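Local coordinates for protein interpain A (Prevotella intermedia, PDB 3BB7) that probably acts as a cysteine-type peptidase of the C10 family, captured here as its proform with the catalytic nucleophile replaced, at residues N231-D234 with E235-M238; M304-F307 with T308-Q311; F242-T246 with K247-L251. The protein carries 1 engineered substitution. One frame throughout, in Å; residues are numbered along the deposited sequence. Where two conformers were deposited one is given.

In the fold
Followed from the N terminus, the three contacts come in the order interaction 1, interaction 3, interaction 2; each is local, and none nests in or crosses another. Interaction 1 turns the chain from strand 225-228 into helix 234-246, and interaction 3 ends that helix and sends the chain into strand 251-255; their centres lie about 15 Å apart. Interaction 2 folds the loop between strands 292-294 and 312-315. Interaction 1 thus leaves strand 225-228, while interactions 3 and 2 lead into 251-255 and 312-315; in the sheet 312-315 lies between the other two. W237 of interaction 1 packs lightly on Q311 of interaction 2, and the side chains of both bond to Y253 OH. Interactions 2 and 3 do not touch.

Interaction 1: residues N231-D234 with E235-M238. Unlike the reference sequence in segment 231-234: N231 (reference Asp).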
loop_
_atom_site.group_PDB
_atom_site.type_symbol
_atom_site.label_atom_id
_atom_site.label_comp_id
_atom_site.label_asym_id
_atom_site.label_seq_id
_atom_site.Cartn_x
_atom_site.Cartn_y
_atom_site.Cartn_z
ATOM N N ASN A 231 -15.697 4.677 9.773
ATOM C CA ASN A 231 -16.486 5.904 9.893
ATOM C C ASN A 231 -17.368 6.237 8.685
ATOM O O ASN A 231 -18.165 7.170 8.740
ATOM C CB ASN A 231 -15.551 7.096 10.154
ATOM C CG ASN A 231 -14.950 7.090 11.546
ATOM O OD1 ASN A 231 -13.998 7.807 11.799
ATOM N ND2 ASN A 231 -15.507 6.303 12.448
ATOM N N TYR A 232 -17.220 5.477 7.604
ATOM C CA TYR A 232 -17.883 5.777 6.322
ATOM C C TYR A 232 -18.708 4.607 5.804
ATOM O O TYR A 232 -18.322 3.430 5.947
ATOM C CB TYR A 232 -16.837 6.100 5.259
ATOM C CG TYR A 232 -16.049 7.366 5.597
ATOM C CD1 TYR A 232 -14.937 7.311 6.431
ATOM C CD2 TYR A 232 -16.411 8.608 5.069
ATOM C CE1 TYR A 232 -14.221 8.478 6.759
ATOM C CE2 TYR A 232 -15.699 9.766 5.391
ATOM C CZ TYR A 232 -14.592 9.685 6.195
ATOM O OH TYR A 232 -13.906 10.838 6.493
ATOM N N THR A 233 -19.812 4.909 5.116
ATOM C CA THR A 233 -20.481 3.836 4.380
ATOM C C THR A 233 -19.609 3.450 3.180
ATOM O O THR A 233 -18.709 4.218 2.766
ATOM C CB THR A 233 -21.840 4.255 3.845
ATOM O OG1 THR A 233 -21.639 5.282 2.867
ATOM C CG2 THR A 233 -22.755 4.779 4.970
ATOM N N ASP A 234 -19.885 2.292 2.578
ATOM C CA ASP A 234 -19.102 1.847 1.428
ATOM C C ASP A 234 -19.183 2.870 0.304
ATOM O O ASP A 234 -18.182 3.157 -0.346
ATOM C CB ASP A 234 -19.646 0.499 0.933
ATOM C CG ASP A 234 -19.481 -0.598 1.950
ATOM O OD1 ASP A 234 -18.517 -0.510 2.748
ATOM O OD2 ASP A 234 -20.296 -1.555 1.935
ATOM N N GLU A 235 -20.382 3.408 0.063
ATOM C CA GLU A 235 -20.548 4.397 -1.003
ATOM C C GLU A 235 -19.748 5.674 -0.698
ATOM O O GLU A 235 -19.130 6.281 -1.592
ATOM C CB GLU A 235 -22.035 4.700 -1.231
ATOM C CG GLU A 235 -22.833 3.462 -1.691
ATOM C CD GLU A 235 -23.058 2.363 -0.574
ATOM O OE1 GLU A 235 -22.998 2.642 0.660
ATOM O OE2 GLU A 235 -23.310 1.181 -0.945
ATOM N N GLN A 236 -19.761 6.114 0.561
ATOM C CA GLN A 236 -19.024 7.325 0.917
ATOM C C GLN A 236 -17.527 7.107 0.756
ATOM O O GLN A 236 -16.810 7.986 0.251
ATOM C CB GLN A 236 -19.330 7.696 2.360
ATOM C CG GLN A 236 -20.737 8.226 2.532
ATOM C CD GLN A 236 -21.199 8.250 3.981
ATOM O OE1 GLN A 236 -20.517 7.757 4.888
ATOM N NE2 GLN A 236 -22.396 8.776 4.199
ATOM N N TRP A 237 -17.037 5.950 1.217
ATOM C CA TRP A 237 -15.614 5.634 1.120
ATOM C C TRP A 237 -15.157 5.534 -0.355
ATOM O O TRP A 237 -14.131 6.122 -0.730
ATOM C CB TRP A 237 -15.385 4.296 1.823
ATOM C CG TRP A 237 -13.970 3.900 2.013
ATOM C CD1 TRP A 237 -13.306 2.894 1.357
ATOM C CD2 TRP A 237 -13.029 4.473 2.930
ATOM N NE1 TRP A 237 -12.018 2.789 1.821
ATOM C CE2 TRP A 237 -11.823 3.737 2.802
ATOM C CE3 TRP A 237 -13.102 5.499 3.879
ATOM C CZ2 TRP A 237 -10.689 4.014 3.575
ATOM C CZ3 TRP A 237 -11.977 5.770 4.644
ATOM C CH2 TRP A 237 -10.788 5.031 4.483
ATOM N N MET A 238 -15.938 4.856 -1.203
ATOM C CA MET A 238 -15.512 4.716 -2.581
ATOM C C MET A 238 -15.584 6.062 -3.278
ATOM O O MET A 238 -14.752 6.353 -4.114
ATOM C CB MET A 238 -16.348 3.683 -3.327
ATOM C CG MET A 238 -16.124 2.264 -2.859
ATOM S SD MET A 238 -14.407 1.770 -2.676
ATOM C CE MET A 238 -13.721 1.996 -4.324
#
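Y232 and W237 make the packed side of this contact: Y232 CD1 lies 3.6 Å from W237 CE3, at the rim of the indole and near its plane. The two rings are inclined at 51°, too oblique for a stack or an edge-to-face pair. W237 reaches inward because its CG is trans to the backbone N (chi1 -171°), which brings NE1 to Y253 OH, while Y232 and W237 both pack on I227 of strand 225-228. The chain between them is the N-terminus of helix 234-246, with T233 as N-cap. T233 and Q236 form a capping box: Q236 N donates to T233 OG1 (3.1 Å), and T233 N returns a nearly straight bond of 2.9 Å to Q236 OE1, entering from above the amide carbonyl plane. The first helical bonds follow, W237 N to T233 O and M238 N to D234 O, each 2.9 Å. Buried D234 turns its carboxylate away to a salt bridge from OD1 to R229. By contrast T233, E235 and Q236 lie on the solvent side; T233 and Q236 are nonetheless tightly bonded there, while E235 is looser: bent at chi2, it curls back until its OE1 is 3.7 Å from T233 OG1.

Interaction 2: residues M304-F307 with T308-Q311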
loop_
_atom_site.group_PDB
_atom_site.type_symbol
_atom_site.label_atom_id
_atom_site.label_comp_id
_atom_site.label_asym_id
_atom_site.label_seq_id
_atom_site.Cartn_x
_atom_site.Cartn_y
_atom_site.Cartn_z
ATOM N N MET A 304 -14.505 -4.538 15.493
ATOM C CA MET A 304 -13.195 -3.907 15.618
ATOM C C MET A 304 -12.050 -4.908 15.447
ATOM O O MET A 304 -10.879 -4.518 15.327
ATOM C CB MET A 304 -13.081 -3.141 16.943
ATOM C CG MET A 304 -13.672 -3.873 18.140
ATOM S SD MET A 304 -13.379 -3.036 19.713
ATOM C CE MET A 304 -11.597 -2.835 19.649
ATOM N N TYR A 305 -12.404 -6.185 15.408
ATOM C CA TYR A 305 -11.441 -7.282 15.379
ATOM C C TYR A 305 -11.335 -8.032 14.050
ATOM O O TYR A 305 -10.552 -8.989 13.938
ATOM C CB TYR A 305 -11.791 -8.273 16.492
ATOM C CG TYR A 305 -11.701 -7.663 17.854
ATOM C CD1 TYR A 305 -12.767 -7.741 18.748
ATOM C CD2 TYR A 305 -10.541 -7.001 18.247
ATOM C CE1 TYR A 305 -12.664 -7.171 20.035
ATOM C CE2 TYR A 305 -10.425 -6.429 19.512
ATOM C CZ TYR A 305 -11.479 -6.515 20.398
ATOM O OH TYR A 305 -11.319 -5.954 21.653
ATOM N N SER A 306 -12.124 -7.607 13.063
ATOM C CA SER A 306 -12.151 -8.244 11.740
ATOM C C SER A 306 -10.953 -7.801 10.905
ATOM O O SER A 306 -10.347 -6.780 11.173
ATOM C CB SER A 306 -13.416 -7.826 10.990
ATOM O OG SER A 306 -13.455 -6.418 10.791
ATOM N N PHE A 307 -10.623 -8.563 9.872
ATOM C CA PHE A 307 -9.618 -8.103 8.914
ATOM C C PHE A 307 -10.054 -6.836 8.196
ATOM O O PHE A 307 -9.228 -5.998 7.876
ATOM C CB PHE A 307 -9.346 -9.193 7.870
ATOM C CG PHE A 307 -8.650 -10.397 8.427
ATOM C CD1 PHE A 307 -7.287 -10.354 8.694
ATOM C CD2 PHE A 307 -9.359 -11.567 8.688
ATOM C CE1 PHE A 307 -6.640 -11.461 9.223
ATOM C CE2 PHE A 307 -8.719 -12.684 9.201
ATOM C CZ PHE A 307 -7.359 -12.628 9.470
ATOM N N THR A 308 -11.352 -6.695 7.911
ATOM C CA THR A 308 -11.835 -5.538 7.113
ATOM C C THR A 308 -11.860 -4.232 7.879
ATOM O O THR A 308 -11.938 -3.145 7.296
ATOM C CB THR A 308 -13.234 -5.754 6.506
ATOM O OG1 THR A 308 -14.165 -6.075 7.553
ATOM C CG2 THR A 308 -13.215 -6.854 5.497
ATOM N N ALA A 309 -11.806 -4.328 9.201
ATOM C CA ALA A 309 -11.760 -3.132 10.013
ATOM C C ALA A 309 -10.416 -2.425 9.821
ATOM O O ALA A 309 -10.289 -1.229 10.072
ATOM C CB ALA A 309 -11.965 -3.506 11.468
ATOM N N GLU A 310 -9.417 -3.165 9.347
ATOM C CA GLU A 310 -8.042 -2.644 9.198
ATOM C C GLU A 310 -7.869 -1.905 7.870
ATOM O O GLU A 310 -7.050 -2.296 7.011
ATOM C CB GLU A 310 -7.047 -3.802 9.352
ATOM C CG GLU A 310 -7.267 -4.582 10.667
ATOM C CD GLU A 310 -6.527 -5.898 10.717
ATOM O OE1 GLU A 310 -5.932 -6.309 9.693
ATOM O OE2 GLU A 310 -6.555 -6.541 11.804
ATOM N N GLN A 311 -8.625 -0.813 7.716
ATOM C CA GLN A 311 -8.579 -0.022 6.481
ATOM C C GLN A 311 -8.594 1.453 6.803
ATOM O O GLN A 311 -9.619 2.001 7.216
ATOM C CB GLN A 311 -9.760 -0.335 5.565
ATOM C CG GLN A 311 -9.747 -1.732 4.984
ATOM C CD GLN A 311 -10.948 -1.959 4.096
ATOM O OE1 GLN A 311 -10.996 -1.481 2.946
ATOM N NE2 GLN A 311 -11.926 -2.694 4.609
HETATM O O HOH W 1 -8.972 -6.018 13.256
#
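A type I beta turn from F307 to E310, overlapped by an inverse gamma turn centred on E310, shapes this loop beside the predicted active-site H267. The beta turn is closed by E310 N donating to F307 O at 3.2 Å, with the donor 55° out of the carbonyl plane. S306 supports the turn from the side: its OG, set between the backbone N and the carbonyl carbon (chi1 61°), is 3.1 Å from A309 N in a weak bond and 3.3 Å from A309 CB. The same OG also bonds N303 O. E310 extends beyond CG and lies back along the turn, its CB 3.4 Å from F307 O. Its carboxylate OE1 is hydrogen-bonded to H267 NE2, whereas on the OE2 side one water lies 2.9 Å from E310 OE2 and 2.6 Å from S306 O, within bonding distance of both, and may bridge them. Beyond the turn Q311 folds back, its NE2 bonding T308 O at 2.7 Å on a lone pair in the carbonyl plane. The loop is pressed against helix 49-68, which overlaps the inhibitor-like N-terminal region: F307 N and T308 N bond the two carboxylate oxygens of E60, F307 O accepts from W53 NE1, and T308 packs on V61. Q311 then bonds R229 through its backbone as the chain enters strand 312-315.

Interaction 3: residues F242-T246 with K247-L251; sequences FSELT and KGHPL
E244 OE1 sits at the ND1 edge of the H249 ring, exactly in the ring plane, while K247 CB, in the conformer given, lies over one face, 3.7 Å above it and offset toward the rim; the ring also meets that of Y318. The ND1-OE1 bond is 2.8 Å long, and OE1 is met nearly along its C-O axis, although the carboxylate and ring planes are 37° apart. A bend at chi2 of E244 (-74°) carries the carboxylate toward the ring; the resulting His-carboxylate hydrogen bond lies away from the annotated active-site residues. Both residues are paired through the backbone as well, H249 N donating to E244 O at 3.0 Å. That bond and the shorter one from G248 N to L245 O, 2.8 Å, define a Schellman motif ending helix 234-246, with G248 at positive phi (77°). Just before it, K247 N keeps a helical bond to S243 O. Past the motif the chain runs on toward strand 251-255, and the apolar side begins: L245 CD2 lies 3.7 Å from L251 CD1, while L251 CD2 packs against E244 CB. The same L245 methyl touches a backbone carbonyl, CD2 being 3.5 Å from H249 O. L245 rests in turn on I271 of strand 267-274, and L251, the first residue of strand 251-255, pairs with that I271 through the backbone and touches M313 of strand 312-315.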
loop_
_atom_site.group_PDB
_atom_site.type_symbol
_atom_site.label_atom_id
_atom_site.label_comp_id
_atom_site.label_asym_id
_atom_site.label_seq_id
_atom_site.Cartn_x
_atom_site.Cartn_y
_atom_site.Cartn_z
ATOM N N PHE A 242 -12.613 7.557 -5.586
ATOM C CA PHE A 242 -12.774 8.040 -6.974
ATOM C C PHE A 242 -12.441 9.507 -7.139
ATOM O O PHE A 242 -11.815 9.901 -8.125
ATOM C CB PHE A 242 -14.169 7.762 -7.515
ATOM C CG PHE A 242 -14.582 6.313 -7.469
ATOM C CD1 PHE A 242 -13.682 5.278 -7.777
ATOM C CD2 PHE A 242 -15.901 5.997 -7.134
ATOM C CE1 PHE A 242 -14.109 3.930 -7.743
ATOM C CE2 PHE A 242 -16.348 4.674 -7.101
ATOM C CZ PHE A 242 -15.456 3.633 -7.410
ATOM N N SER A 243 -12.873 10.328 -6.186
ATOM C CA SER A 243 -12.609 11.754 -6.255
ATOM C C SER A 243 -11.101 12.053 -6.172
ATOM O O SER A 243 -10.567 12.906 -6.941
ATOM C CB SER A 243 -13.448 12.533 -5.245
ATOM O OG SER A 243 -13.069 12.242 -3.921
ATOM N N GLU A 244 -10.399 11.367 -5.269
ATOM C CA GLU A 244 -8.988 11.652 -5.114
ATOM C C GLU A 244 -8.218 11.191 -6.355
ATOM O O GLU A 244 -7.345 11.884 -6.850
ATOM C CB GLU A 244 -8.435 10.975 -3.870
ATOM C CG GLU A 244 -8.883 11.630 -2.603
ATOM C CD GLU A 244 -8.217 12.941 -2.328
ATOM O OE1 GLU A 244 -7.209 13.300 -2.984
ATOM O OE2 GLU A 244 -8.707 13.623 -1.407
ATOM N N LEU A 245 -8.545 10.014 -6.870
ATOM C CA LEU A 245 -7.809 9.536 -8.051
ATOM C C LEU A 245 -8.126 10.342 -9.305
ATOM O O LEU A 245 -7.238 10.548 -10.150
ATOM C CB LEU A 245 -7.994 8.012 -8.249
ATOM C CG LEU A 245 -6.999 7.131 -7.425
ATOM C CD1 LEU A 245 -5.526 7.328 -7.861
ATOM C CD2 LEU A 245 -7.115 7.356 -5.947
ATOM N N THR A 246 -9.380 10.793 -9.437
ATOM C CA THR A 246 -9.750 11.689 -10.533
ATOM C C THR A 246 -8.850 12.930 -10.550
ATOM O O THR A 246 -8.548 13.496 -11.611
ATOM C CB THR A 246 -11.205 12.137 -10.355
ATOM O OG1 THR A 246 -12.067 11.041 -10.679
ATOM C CG2 THR A 246 -11.553 13.336 -11.259
ATOM N N LYS A 247 -8.490 13.409 -9.367
ATOM C CA LYS A 247 -7.609 14.552 -9.212
ATOM C C LYS A 247 -6.124 14.216 -9.384
ATOM O O LYS A 247 -5.273 15.107 -9.261
ATOM C CB LYS A 247 -7.803 15.174 -7.826
ATOM C CG LYS A 247 -9.203 15.693 -7.561
ATOM C CD LYS A 247 -9.394 16.046 -6.089
ATOM C CE LYS A 247 -10.854 16.376 -5.771
ATOM N NZ LYS A 247 -11.486 17.323 -6.748
ATOM N N GLY A 248 -5.809 12.948 -9.639
ATOM C CA GLY A 248 -4.418 12.516 -9.821
ATOM C C GLY A 248 -3.662 12.380 -8.503
ATOM O O GLY A 248 -2.443 12.656 -8.444
ATOM N N HIS A 249 -4.375 11.963 -7.446
ATOM C CA HIS A 249 -3.759 11.788 -6.138
ATOM C C HIS A 249 -3.746 10.340 -5.677
ATOM O O HIS A 249 -4.753 9.848 -5.147
ATOM C CB HIS A 249 -4.527 12.577 -5.078
ATOM C CG HIS A 249 -4.647 14.043 -5.357
ATOM N ND1 HIS A 249 -5.588 14.822 -4.722
ATOM C CD2 HIS A 249 -3.944 14.874 -6.161
ATOM C CE1 HIS A 249 -5.470 16.077 -5.132
ATOM N NE2 HIS A 249 -4.475 16.139 -6.001
ATOM N N PRO A 250 -2.605 9.643 -5.838
ATOM C CA PRO A 250 -2.533 8.265 -5.334
ATOM C C PRO A 250 -2.656 8.297 -3.824
ATOM O O PRO A 250 -2.255 9.302 -3.178
ATOM C CB PRO A 250 -1.138 7.807 -5.738
ATOM C CG PRO A 250 -0.631 8.803 -6.764
ATOM C CD PRO A 250 -1.365 10.097 -6.493
ATOM N N LEU A 251 -3.223 7.229 -3.257
ATOM C CA LEU A 251 -3.564 7.154 -1.835
ATOM C C LEU A 251 -2.753 6.125 -1.061
ATOM O O LEU A 251 -2.690 4.980 -1.468
ATOM C CB LEU A 251 -5.048 6.821 -1.649
ATOM C CG LEU A 251 -6.021 7.841 -2.266
ATOM C CD1 LEU A 251 -7.427 7.310 -2.238
ATOM C CD2 LEU A 251 -5.957 9.131 -1.504
HETATM O O HOH W 2 -12.355 14.955 -8.034
#